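PDB 1OJQ: Adp-ribosyltransferase from Staphylococcus aureus, which transfers a single ADP-ribose from NAD+ to target proteins, probably small GTPases of the Rho family as other C3 exoenzymes do. Local coordinates for residues K28-I33 against S169-A174; R48-N51 against N55-S58; R66-T71 against N134-T139. One frame throughout, in Å; residues are numbered along the deposited sequence.

Contact 1 (K28-I33 against S169-A174)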
# COMPACT_ATOMS: atom_id res chain seq x y z
N LYS A 28 9.83 20.94 -5.89
CA LYS A 28 8.61 20.83 -5.09
C LYS A 28 8.11 19.40 -4.98
O LYS A 28 7.62 19.01 -3.91
CB LYS A 28 7.52 21.70 -5.73
CG LYS A 28 7.20 22.95 -4.91
CD LYS A 28 5.97 22.66 -4.05
CE LYS A 28 5.82 23.73 -2.98
NZ LYS A 28 5.12 23.21 -1.78
N ASP A 29 8.24 18.65 -6.07
CA ASP A 29 7.90 17.23 -6.09
C ASP A 29 8.68 16.51 -4.99
O ASP A 29 8.19 15.73 -4.19
CB ASP A 29 8.21 16.60 -7.43
CG ASP A 29 7.27 16.98 -8.55
OD1 ASP A 29 6.06 17.11 -8.29
OD2 ASP A 29 7.74 17.13 -9.70
N LYS A 30 9.99 16.80 -4.97
CA LYS A 30 10.83 16.11 -3.99
C LYS A 30 10.42 16.40 -2.56
O LYS A 30 10.35 15.51 -1.72
CB LYS A 30 12.28 16.56 -4.22
CG LYS A 30 12.82 16.05 -5.56
CD LYS A 30 14.34 16.11 -5.49
CE LYS A 30 14.88 17.14 -6.47
NZ LYS A 30 16.36 17.28 -6.29
N MET A 31 10.13 17.68 -2.30
CA MET A 31 9.74 18.14 -0.98
C MET A 31 8.42 17.51 -0.53
O MET A 31 8.26 17.13 0.63
CB MET A 31 9.58 19.66 -0.99
CG MET A 31 9.03 20.31 0.26
SD MET A 31 8.60 22.05 -0.10
CE MET A 31 6.87 22.06 0.37
N ALA A 32 7.47 17.44 -1.46
CA ALA A 32 6.18 16.87 -1.14
C ALA A 32 6.32 15.40 -0.76
O ALA A 32 5.72 14.98 0.23
CB ALA A 32 5.23 16.93 -2.34
N ILE A 33 7.05 14.65 -1.59
CA ILE A 33 7.16 13.22 -1.26
C ILE A 33 7.89 13.06 0.06
O ILE A 33 7.47 12.29 0.93
CB ILE A 33 7.89 12.44 -2.36
CG1 ILE A 33 7.13 12.46 -3.70
CG2 ILE A 33 8.22 11.02 -1.94
CD1 ILE A 33 8.04 12.09 -4.87
N SER A 169 14.63 6.81 -3.06
CA SER A 169 15.84 7.58 -3.33
C SER A 169 16.07 8.48 -2.13
O SER A 169 15.11 8.83 -1.42
CB SER A 169 15.69 8.36 -4.63
OG SER A 169 16.90 8.98 -5.03
N LYS A 170 17.32 8.86 -1.84
CA LYS A 170 17.57 9.41 -0.52
C LYS A 170 17.03 10.82 -0.35
O LYS A 170 16.84 11.21 0.80
CB LYS A 170 19.08 9.41 -0.21
CG LYS A 170 19.71 8.03 -0.26
CD LYS A 170 19.98 7.46 1.12
CE LYS A 170 20.04 5.94 1.08
NZ LYS A 170 20.96 5.40 2.13
N GLU A 171 16.78 11.53 -1.44
CA GLU A 171 16.21 12.86 -1.31
C GLU A 171 14.68 12.86 -1.31
O GLU A 171 14.06 13.92 -1.10
CB GLU A 171 16.77 13.74 -2.43
CG GLU A 171 16.02 13.57 -3.74
CD GLU A 171 16.46 12.34 -4.52
OE1 GLU A 171 16.07 12.24 -5.70
OE2 GLU A 171 17.18 11.48 -3.98
N LEU A 172 14.06 11.71 -1.55
CA LEU A 172 12.62 11.58 -1.64
C LEU A 172 11.99 10.96 -0.38
O LEU A 172 10.82 11.23 -0.13
CB LEU A 172 12.19 10.69 -2.82
CG LEU A 172 12.64 11.14 -4.22
CD1 LEU A 172 12.10 10.18 -5.28
CD2 LEU A 172 12.20 12.57 -4.49
N THR A 173 12.73 10.12 0.36
CA THR A 173 12.09 9.45 1.51
C THR A 173 12.91 9.54 2.80
O THR A 173 14.13 9.41 2.77
CB THR A 173 11.80 7.97 1.20
OG1 THR A 173 11.16 7.38 2.34
CG2 THR A 173 13.05 7.17 0.93
N ALA A 174 12.21 9.76 3.92
CA ALA A 174 12.82 9.77 5.24
C ALA A 174 13.13 8.35 5.70
O ALA A 174 13.79 8.15 6.73
CB ALA A 174 11.92 10.49 6.23

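Contact 2 (R48-N51 against N55-S58)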
# COMPACT_ATOMS: atom_id res chain seq x y z
N ARG A 48 -9.26 11.09 5.18
CA ARG A 48 -10.22 10.04 5.54
C ARG A 48 -11.50 10.64 6.10
O ARG A 48 -12.62 10.28 5.70
CB ARG A 48 -9.59 9.08 6.56
CG ARG A 48 -8.53 8.17 5.90
CD ARG A 48 -7.88 7.32 6.99
NE ARG A 48 -7.07 6.24 6.42
CZ ARG A 48 -6.20 5.52 7.12
NH1 ARG A 48 -6.00 5.75 8.42
NH2 ARG A 48 -5.51 4.55 6.53
N SER A 49 -11.36 11.58 7.03
CA SER A 49 -12.53 12.23 7.59
C SER A 49 -13.41 12.87 6.53
O SER A 49 -14.64 12.87 6.66
CB SER A 49 -12.12 13.35 8.56
OG SER A 49 -11.52 12.83 9.72
N ALA A 50 -12.79 13.41 5.49
CA ALA A 50 -13.50 14.16 4.44
C ALA A 50 -14.03 13.24 3.36
O ALA A 50 -14.61 13.68 2.36
CB ALA A 50 -12.56 15.19 3.83
N ASN A 51 -13.76 11.95 3.57
CA ASN A 51 -14.09 10.94 2.57
C ASN A 51 -13.56 11.37 1.20
O ASN A 51 -14.22 11.19 0.19
CB ASN A 51 -15.60 10.70 2.51
CG ASN A 51 -15.98 9.46 1.73
OD1 ASN A 51 -15.21 8.51 1.60
ND2 ASN A 51 -17.20 9.45 1.20
N ASN A 55 -12.18 19.63 -1.05
CA ASN A 55 -12.71 20.96 -0.76
C ASN A 55 -13.16 21.11 0.70
O ASN A 55 -13.64 22.18 1.07
CB ASN A 55 -13.88 21.33 -1.68
CG ASN A 55 -13.44 21.57 -3.11
OD1 ASN A 55 -12.24 21.63 -3.44
ND2 ASN A 55 -14.43 21.71 -4.01
N LYS A 56 -13.01 20.07 1.51
CA LYS A 56 -13.31 20.12 2.92
C LYS A 56 -12.08 20.31 3.78
O LYS A 56 -12.15 20.43 5.00
CB LYS A 56 -13.98 18.80 3.35
CG LYS A 56 -15.43 18.68 2.86
CD LYS A 56 -16.13 17.51 3.55
CE LYS A 56 -17.58 17.35 3.11
NZ LYS A 56 -17.70 16.84 1.72
N LEU A 57 -10.90 20.34 3.17
CA LEU A 57 -9.67 20.40 3.95
C LEU A 57 -9.22 21.82 4.25
O LEU A 57 -9.67 22.76 3.60
CB LEU A 57 -8.55 19.67 3.19
CG LEU A 57 -8.94 18.25 2.75
CD1 LEU A 57 -7.76 17.50 2.17
CD2 LEU A 57 -9.57 17.50 3.92
N SER A 58 -8.32 21.91 5.21
CA SER A 58 -7.67 23.18 5.55
C SER A 58 -6.91 23.71 4.35
O SER A 58 -6.58 22.92 3.46
CB SER A 58 -6.72 22.96 6.73
OG SER A 58 -6.75 24.06 7.63
O HOH W 1 -17.08 14.25 1.67

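Contact 3 (R66-T71 against N134-T139)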
# COMPACT_ATOMS: atom_id res chain seq x y z
N ARG A 66 -3.16 18.76 -3.51
CA ARG A 66 -3.00 19.00 -4.96
C ARG A 66 -1.58 18.69 -5.41
O ARG A 66 -1.34 18.11 -6.48
CB ARG A 66 -3.35 20.46 -5.28
CG ARG A 66 -4.89 20.64 -5.35
CD ARG A 66 -5.23 22.07 -5.75
NE ARG A 66 -4.91 23.06 -4.73
CZ ARG A 66 -5.77 23.41 -3.78
NH1 ARG A 66 -6.97 22.84 -3.73
NH2 ARG A 66 -5.42 24.32 -2.89
N GLN A 67 -0.61 19.09 -4.58
CA GLN A 67 0.79 18.85 -4.91
C GLN A 67 1.08 17.36 -5.00
O GLN A 67 1.63 16.94 -6.02
CB GLN A 67 1.71 19.53 -3.88
CG GLN A 67 3.18 19.23 -4.06
CD GLN A 67 3.79 19.60 -5.38
OE1 GLN A 67 4.26 18.74 -6.15
NE2 GLN A 67 3.82 20.87 -5.71
N LEU A 68 0.74 16.58 -3.96
CA LEU A 68 1.14 15.15 -3.99
C LEU A 68 0.40 14.41 -5.10
O LEU A 68 0.95 13.51 -5.73
CB LEU A 68 0.91 14.49 -2.63
CG LEU A 68 1.63 13.17 -2.35
CD1 LEU A 68 3.14 13.26 -2.58
CD2 LEU A 68 1.38 12.67 -0.94
N ASP A 69 -0.86 14.80 -5.36
CA ASP A 69 -1.60 14.21 -6.45
C ASP A 69 -0.86 14.44 -7.76
O ASP A 69 -0.75 13.53 -8.57
CB ASP A 69 -2.99 14.82 -6.58
CG ASP A 69 -4.00 14.42 -5.52
OD1 ASP A 69 -3.72 13.57 -4.63
OD2 ASP A 69 -5.10 14.99 -5.60
N SER A 70 -0.39 15.68 -7.94
CA SER A 70 0.33 16.01 -9.17
C SER A 70 1.63 15.23 -9.27
O SER A 70 1.94 14.64 -10.32
CB SER A 70 0.56 17.52 -9.22
OG SER A 70 1.54 17.80 -10.20
N THR A 71 2.38 15.20 -8.15
CA THR A 71 3.63 14.45 -8.17
C THR A 71 3.46 12.99 -8.57
O THR A 71 4.18 12.42 -9.41
CB THR A 71 4.28 14.55 -6.77
OG1 THR A 71 4.56 15.94 -6.54
CG2 THR A 71 5.57 13.76 -6.69
N ASN A 134 -9.04 6.35 1.37
CA ASN A 134 -9.20 7.73 0.93
C ASN A 134 -7.94 8.55 1.08
O ASN A 134 -7.81 9.61 0.43
CB ASN A 134 -10.36 8.37 1.70
CG ASN A 134 -11.65 7.85 1.07
OD1 ASN A 134 -11.74 7.81 -0.16
ND2 ASN A 134 -12.59 7.44 1.90
N GLY A 135 -7.03 8.09 1.94
CA GLY A 135 -5.72 8.72 1.98
C GLY A 135 -4.88 8.16 0.83
O GLY A 135 -5.43 7.50 -0.04
N TYR A 136 -3.59 8.45 0.87
CA TYR A 136 -2.63 7.85 -0.06
C TYR A 136 -2.30 6.43 0.39
O TYR A 136 -2.56 6.08 1.54
CB TYR A 136 -1.34 8.70 -0.15
CG TYR A 136 -1.68 10.06 -0.75
CD1 TYR A 136 -1.66 10.30 -2.12
CD2 TYR A 136 -2.02 11.10 0.10
CE1 TYR A 136 -1.97 11.56 -2.64
CE2 TYR A 136 -2.35 12.35 -0.40
CZ TYR A 136 -2.32 12.57 -1.76
OH TYR A 136 -2.64 13.83 -2.22
N SER A 137 -1.74 5.59 -0.49
CA SER A 137 -1.40 4.23 -0.06
C SER A 137 0.10 4.00 -0.21
O SER A 137 0.65 4.14 -1.32
CB SER A 137 -2.14 3.20 -0.91
OG SER A 137 -3.55 3.25 -0.71
N SER A 138 0.73 3.65 0.89
CA SER A 138 2.17 3.37 0.88
C SER A 138 2.40 1.87 0.74
O SER A 138 1.85 1.13 1.53
CB SER A 138 2.81 3.87 2.18
OG SER A 138 2.57 5.27 2.31
N THR A 139 3.17 1.45 -0.24
CA THR A 139 3.38 0.05 -0.56
C THR A 139 4.85 -0.15 -0.86
O THR A 139 5.58 0.85 -0.87
CB THR A 139 2.57 -0.41 -1.80
OG1 THR A 139 3.14 0.18 -2.99
CG2 THR A 139 1.12 0.07 -1.72

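Contact 1 (K28-I33 against S169-A174)
The carboxylate of E171 is turned from K30 and held by S169; its stem carbon CG touches K30 CD at 3.5 Å. On the syn side, S169 OG donates to E171 OE2 at 2.7 Å, from 24° out of the carboxylate plane. Chi1 of E171 (83°) sets CG between the backbone N and the carbonyl carbon, and the bend at chi2 turns the acid back to this serine. K30 NZ and E171 OE1 are 5.1 Å apart, too far for a salt bridge; any attraction is probably long-range. The rest is van der Waals packing. L172 CD2 reaches over to K30 CG at 3.7 Å. One turn further along the helix, the methyl CG2 of I33 lies close on L172 O at 3.2 Å and approaches L172 CB at 4.1 Å. The backbone N of L172 and of T173 both bond to S169 O, which keeps the loop curled. This loop leads toward E180, an NAD+-binding residue, and probably adjoins the ADP-ribosylating turn-turn loop known from C3 enzymes. Helix 27-38 thus packs against the loop joining strands 165-166 and 180-183. I20 of helix 9-23 and Y25 also touch L172, and T71 of helix 59-73 touches I33.

Contact 2 (R48-N51 against N55-S58)
A50 meets both K56 and L57 with its one methyl group. A50 CB lies 3.9 Å from K56 CB and 3.8 Å from L57 CD2. A50 is buried and gives up more area here than either partner. K56 contributes the root of its side chain. Its chain then runs extended as far as chi4, where a turn (72°) directs NZ to a water. That water accepts from K56 NZ at 2.7 Å and donates to A50 O at 2.6 Å. It thereby joins the lysine to the carbonyl of A50, just past the helix. The stronger partner of K56 NZ is D53, which forms a salt bridge with it. L57 leaves its backbone across the contact, and only its CD2 branch reaches the methyl. The same leucine packs on P46 and L47 of helix 41-49 and on V65 of helix 59-73. On the helix side, N51 N bonds to R48 O at 2.9 Å. R48 and E133, both NAD+-binding, form a salt bridge. N51 has positive phi (50°) and two bonds back into the last turn, a Schellman motif. The contact packs this capped end of helix 41-49 against the residues leading into helix 59-73, a helix-loop-helix corner with S58 at the N-cap position but making no side-chain capping bond.

Contact 3 (R66-T71 against N134-T139)
L68 lies along the ring of Y136, the two side chains running past each other in opposite directions. Its CB starts near the phenol end, 3.6 Å from Y136 OH. CG comes next, 4.0 Å from Y136 CE1 and about as far from CZ. With CG anti to the backbone N (chi1 -162°), the CD2 branch is carried over the ring. CD2 sits 3.6 Å from the ring centroid and 6° off the normal, a CH-pi contact almost exactly over the centre of one face. D69 deals with the polar end. Y136 OH donates to D69 OD1 at 2.7 Å, and OD1 lies at the ring edge, near the ring plane. The hydroxyl meets the carboxylate from above, 48° out of its plane. D69 OD2 forms a salt bridge with R185, so the acid ties both groups to the helix. The tyrosine is therefore held by a leucine over one face and by a bond at its tip. Y36 also meets its ring, edge to face. The contact joins helix 59-73 to the connection between strands 130-133 and 137-140. V65 and I72 of that helix also touch Y136, and L182 of strand 180-183 touches L68.

In the fold
Contact 1 and contact 3 lie about 13 Å apart between centres and touch directly. D29 OD1 and T71 OG1, 2.6 Å apart, probably share a hydrogen bond, and I33 CD1 packs on T71 CG2. Contact 2 is about 14 Å from contact 3, centre to centre, and the two touch where R48 packs on N134 and G135. It is about 24 Å from contact 1 and does not touch it. Helices 27-38, 41-49 and 59-73 follow one another, and contact 2 closes before contact 3 opens. Contacts 1 and 3 set helices against the loop before E180 and the residues after E133, while contact 2 joins helix 41-49 to the start of helix 59-73. All border NAD+-binding residues.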